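PDB 1Z02: 2-oxo-1,2-dihydroquinoline 8-monooxygenase, oxygenase component from Pseudomonas putida, which probably hydroxylates 2-oxo-1,2-dihydroquinoline at position 8, as the oxygenase component of a Rieske monooxygenase that carries a [2Fe-2S] cluster and a separate iron. Local coordinates for residues A[100-110]-A[113-124]. Residues are numbered along the deposited sequence; the frame is centred on the assembly and turned at random.
Sequences KSTISCWYHGF and DLETGKLVTIVA. With FES (Fe2/s2 (inorganic) cluster), chain H.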
loop_
_atom_site.group_PDB
_atom_site.type_symbol
_atom_site.label_atom_id
_atom_site.label_comp_id
_atom_site.label_asym_id
_atom_site.label_seq_id
_atom_site.Cartn_x
_atom_site.Cartn_y
_atom_site.Cartn_z
ATOM N N LYS A 100 -27.328 21.389 22.115
ATOM C CA LYS A 100 -26.163 22.253 22.235
ATOM C C LYS A 100 -25.055 21.680 23.112
ATOM O O LYS A 100 -23.920 22.144 23.057
ATOM C CB LYS A 100 -26.583 23.604 22.817
ATOM C CG LYS A 100 -27.380 24.494 21.878
ATOM C CD LYS A 100 -26.504 25.036 20.766
ATOM C CE LYS A 100 -27.215 26.142 20.021
ATOM N NZ LYS A 100 -28.554 25.713 19.533
ATOM N N SER A 101 -25.379 20.677 23.921
ATOM C CA SER A 101 -24.395 20.097 24.819
ATOM C C SER A 101 -23.944 18.683 24.473
ATOM O O SER A 101 -23.216 18.066 25.247
ATOM C CB SER A 101 -24.956 20.094 26.238
ATOM O OG SER A 101 -26.061 19.207 26.324
ATOM N N THR A 102 -24.353 18.164 23.322
ATOM C CA THR A 102 -23.971 16.802 22.968
ATOM C C THR A 102 -23.561 16.623 21.517
ATOM O O THR A 102 -23.622 17.552 20.713
ATOM C CB THR A 102 -25.139 15.819 23.224
ATOM O OG1 THR A 102 -26.219 16.109 22.317
ATOM C CG2 THR A 102 -25.634 15.944 24.657
ATOM N N ILE A 103 -23.126 15.405 21.211
ATOM C CA ILE A 103 -22.764 14.997 19.860
ATOM C C ILE A 103 -23.144 13.523 19.807
ATOM O O ILE A 103 -22.851 12.767 20.734
ATOM C CB ILE A 103 -21.246 15.174 19.532
ATOM C CG1 ILE A 103 -21.017 14.820 18.055
ATOM C CG2 ILE A 103 -20.381 14.307 20.450
ATOM C CD1 ILE A 103 -19.627 14.995 17.562
ATOM N N SER A 104 -23.822 13.113 18.743
ATOM C CA SER A 104 -24.237 11.728 18.640
ATOM C C SER A 104 -23.530 10.989 17.534
ATOM O O SER A 104 -23.008 11.595 16.597
ATOM C CB SER A 104 -25.739 11.645 18.394
ATOM O OG SER A 104 -26.456 12.272 19.439
ATOM N N CYS A 105 -23.503 9.667 17.658
ATOM C CA CYS A 105 -22.901 8.843 16.633
ATOM C C CYS A 105 -23.997 8.687 15.593
ATOM O O CYS A 105 -25.156 8.434 15.939
ATOM C CB CYS A 105 -22.509 7.479 17.184
ATOM S SG CYS A 105 -21.857 6.376 15.914
ATOM N N TRP A 106 -23.628 8.849 14.326
ATOM C CA TRP A 106 -24.575 8.754 13.224
ATOM C C TRP A 106 -25.027 7.344 12.868
ATOM O O TRP A 106 -25.822 7.165 11.946
ATOM C CB TRP A 106 -23.996 9.414 11.967
ATOM C CG TRP A 106 -22.594 8.981 11.640
ATOM C CD1 TRP A 106 -21.440 9.475 12.172
ATOM C CD2 TRP A 106 -22.205 7.982 10.694
ATOM N NE1 TRP A 106 -20.350 8.851 11.612
ATOM C CE2 TRP A 106 -20.793 7.932 10.698
ATOM C CE3 TRP A 106 -22.911 7.130 9.835
ATOM C CZ2 TRP A 106 -20.074 7.051 9.878
ATOM C CZ3 TRP A 106 -22.191 6.254 9.018
ATOM C CH2 TRP A 106 -20.790 6.227 9.045
ATOM N N TYR A 107 -24.529 6.338 13.575
ATOM C CA TYR A 107 -24.948 4.985 13.261
ATOM C C TYR A 107 -26.159 4.592 14.107
ATOM O O TYR A 107 -27.272 4.551 13.595
ATOM C CB TYR A 107 -23.802 3.991 13.461
ATOM C CG TYR A 107 -24.036 2.649 12.794
ATOM C CD1 TYR A 107 -23.091 1.630 12.877
ATOM C CD2 TYR A 107 -25.212 2.393 12.096
ATOM C CE1 TYR A 107 -23.315 0.391 12.285
ATOM C CE2 TYR A 107 -25.442 1.165 11.506
ATOM C CZ TYR A 107 -24.498 0.168 11.603
ATOM O OH TYR A 107 -24.758 -1.061 11.034
ATOM N N HIS A 108 -25.955 4.320 15.395
ATOM C CA HIS A 108 -27.067 3.921 16.258
ATOM C C HIS A 108 -27.474 4.986 17.270
ATOM O O HIS A 108 -28.362 4.758 18.088
ATOM C CB HIS A 108 -26.734 2.635 17.009
ATOM C CG HIS A 108 -26.396 1.482 16.120
ATOM N ND1 HIS A 108 -25.099 1.143 15.795
ATOM C CD2 HIS A 108 -27.187 0.593 15.477
ATOM C CE1 HIS A 108 -25.108 0.096 14.991
ATOM N NE2 HIS A 108 -26.363 -0.257 14.781
ATOM N N GLY A 109 -26.809 6.132 17.247
ATOM C CA GLY A 109 -27.192 7.193 18.156
ATOM C C GLY A 109 -26.594 7.279 19.544
ATOM O O GLY A 109 -27.165 7.971 20.399
ATOM N N PHE A 110 -25.488 6.579 19.791
ATOM C CA PHE A 110 -24.839 6.677 21.092
ATOM C C PHE A 110 -24.564 8.173 21.192
ATOM O O PHE A 110 -24.031 8.772 20.260
ATOM C CB PHE A 110 -23.530 5.888 21.113
ATOM C CG PHE A 110 -23.661 4.493 21.685
ATOM C CD1 PHE A 110 -24.664 3.629 21.241
ATOM C CD2 PHE A 110 -22.763 4.044 22.661
ATOM C CE1 PHE A 110 -24.775 2.326 21.765
ATOM C CE2 PHE A 110 -22.858 2.755 23.191
ATOM C CZ PHE A 110 -23.866 1.888 22.744
ATOM N N ASP A 113 -21.817 13.691 26.052
ATOM C CA ASP A 113 -21.817 15.054 26.562
ATOM C C ASP A 113 -20.516 15.731 26.143
ATOM O O ASP A 113 -19.433 15.211 26.394
ATOM C CB ASP A 113 -21.930 15.038 28.081
ATOM C CG ASP A 113 -22.046 16.419 28.652
ATOM O OD1 ASP A 113 -22.882 17.179 28.219
ATOM O OD2 ASP A 113 -21.309 16.790 29.542
ATOM N N LEU A 114 -20.628 16.882 25.490
ATOM C CA LEU A 114 -19.454 17.605 25.018
ATOM C C LEU A 114 -18.467 17.961 26.115
ATOM O O LEU A 114 -17.261 17.975 25.887
ATOM C CB LEU A 114 -19.877 18.885 24.303
ATOM C CG LEU A 114 -20.576 18.701 22.955
ATOM C CD1 LEU A 114 -21.028 20.060 22.442
ATOM C CD2 LEU A 114 -19.630 18.048 21.966
ATOM N N GLU A 115 -18.971 18.246 27.306
ATOM C CA GLU A 115 -18.116 18.632 28.417
ATOM C C GLU A 115 -17.382 17.504 29.118
ATOM O O GLU A 115 -16.180 17.577 29.324
ATOM C CB GLU A 115 -18.936 19.365 29.472
ATOM C CG GLU A 115 -18.110 19.783 30.664
ATOM C CD GLU A 115 -17.790 21.243 30.619
ATOM O OE1 GLU A 115 -18.743 22.040 30.655
ATOM O OE2 GLU A 115 -16.601 21.603 30.537
ATOM N N THR A 116 -18.121 16.475 29.510
ATOM C CA THR A 116 -17.551 15.368 30.253
ATOM C C THR A 116 -17.274 14.135 29.425
ATOM O O THR A 116 -16.526 13.264 29.854
ATOM C CB THR A 116 -18.489 14.962 31.412
ATOM O OG1 THR A 116 -19.725 14.446 30.887
ATOM C CG2 THR A 116 -18.788 16.170 32.284
ATOM N N GLY A 117 -17.914 14.050 28.262
ATOM C CA GLY A 117 -17.729 12.911 27.386
ATOM C C GLY A 117 -18.595 11.726 27.770
ATOM O O GLY A 117 -18.605 10.714 27.068
ATOM N N LYS A 118 -19.331 11.845 28.872
ATOM C CA LYS A 118 -20.193 10.761 29.341
ATOM C C LYS A 118 -21.280 10.354 28.349
ATOM O O LYS A 118 -21.821 11.187 27.618
ATOM C CB LYS A 118 -20.865 11.140 30.668
ATOM C CG LYS A 118 -21.716 10.010 31.259
ATOM C CD LYS A 118 -22.422 10.416 32.539
ATOM C CE LYS A 118 -23.565 11.378 32.276
ATOM N NZ LYS A 118 -24.334 11.683 33.529
ATOM N N LEU A 119 -21.593 9.059 28.337
ATOM C CA LEU A 119 -22.648 8.521 27.483
ATOM C C LEU A 119 -23.942 8.939 28.166
ATOM O O LEU A 119 -24.335 8.355 29.183
ATOM C CB LEU A 119 -22.557 6.989 27.419
ATOM C CG LEU A 119 -23.638 6.262 26.607
ATOM C CD1 LEU A 119 -23.613 6.755 25.178
ATOM C CD2 LEU A 119 -23.409 4.752 26.660
ATOM N N VAL A 120 -24.600 9.962 27.626
ATOM C CA VAL A 120 -25.831 10.459 28.239
ATOM C C VAL A 120 -27.107 9.765 27.787
ATOM O O VAL A 120 -28.133 9.851 28.455
ATOM C CB VAL A 120 -25.979 11.974 28.013
ATOM C CG1 VAL A 120 -24.787 12.701 28.621
ATOM C CG2 VAL A 120 -26.089 12.279 26.538
ATOM N N THR A 121 -27.046 9.070 26.657
ATOM C CA THR A 121 -28.211 8.356 26.154
ATOM C C THR A 121 -27.863 7.668 24.846
ATOM O O THR A 121 -26.769 7.850 24.322
ATOM C CB THR A 121 -29.392 9.328 25.905
ATOM O OG1 THR A 121 -30.598 8.587 25.650
ATOM C CG2 THR A 121 -29.088 10.225 24.716
ATOM N N ILE A 122 -28.792 6.860 24.343
ATOM C CA ILE A 122 -28.634 6.173 23.060
ATOM C C ILE A 122 -29.966 6.402 22.338
ATOM O O ILE A 122 -31.004 5.905 22.770
ATOM C CB ILE A 122 -28.402 4.645 23.228
ATOM C CG1 ILE A 122 -27.126 4.386 24.028
ATOM C CG2 ILE A 122 -28.268 3.982 21.857
ATOM C CD1 ILE A 122 -26.959 2.960 24.448
ATOM N N VAL A 123 -29.937 7.155 21.244
ATOM C CA VAL A 123 -31.165 7.446 20.511
ATOM C C VAL A 123 -32.057 6.221 20.319
ATOM O O VAL A 123 -33.264 6.282 20.523
ATOM C CB VAL A 123 -30.856 8.065 19.124
ATOM C CG1 VAL A 123 -32.139 8.274 18.354
ATOM C CG2 VAL A 123 -30.148 9.406 19.293
ATOM N N ALA A 124 -31.464 5.100 19.943
ATOM C CA ALA A 124 -32.244 3.889 19.705
ATOM C C ALA A 124 -32.558 3.047 20.940
ATOM O O ALA A 124 -33.238 2.022 20.826
ATOM C CB ALA A 124 -31.529 3.023 18.667
HETATM FE FE1 FES H . -23.434 2.252 17.113
HETATM FE FE2 FES H . -21.923 4.414 17.177
HETATM S S1 FES H . -23.908 4.180 18.002
HETATM S S2 FES H . -21.400 2.524 16.170
HETATM O O HOH W 1 -25.748 16.992 27.986
#
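Leu114 N and Ser101 O at one end, and Val123 N and Gly109 O at the other, join 113-124 to 100-110 by backbone hydrogen bonds of 2.9 Å and 3.0 Å respectively. Beside the first bond, a water links Ser101 OG with Asp113 OD1. The other carboxylate oxygen of Asp113 accepts from Thr116 N, an Asx motif, and from Thr116 OG1 on its anti lone pair; a short acid thus fixes the turn after Asp113.

Gly109 suits its place twice over: its positive phi (88°) favours glycine, and a side chain there would collide with Val123 CB. It belongs to the loop whose Cys105 SG binds the cluster iron FE2 at 2.3 Å and whose His108 ND1 binds the other iron, FE1; Cys84 and His86 complete the two-cysteine, two-histidine ligation of a Rieske centre.

Phe110 lines this pocket, with CD1 3.4 Å from the inorganic sulfur S1. Ile122 CG1 points away from its own carbonyl carbon, beside its backbone N (chi1 -61°), and with the chain then extended CD1 comes over one face of the Phe110 ring in a CH-pi contact, 3.9 Å from the centroid. Leu119 CD1 approaches CD2 of the same ring obliquely. A serine at Phe110 would probably strip Ile122 and Leu119 of their aromatic partner and open a gap beside the cluster.

Farther out, branched Leu114 crosses Ile103 at about a right angle, CD2 meeting CB. Both pack on strands 66-73 and 76-81, and His108 NE2 is hydrogen-bonded to Asp218 of a second subunit. Strand 110-113 runs antiparallel between 102-104 and 119-122, the middle of this small three-stranded sheet.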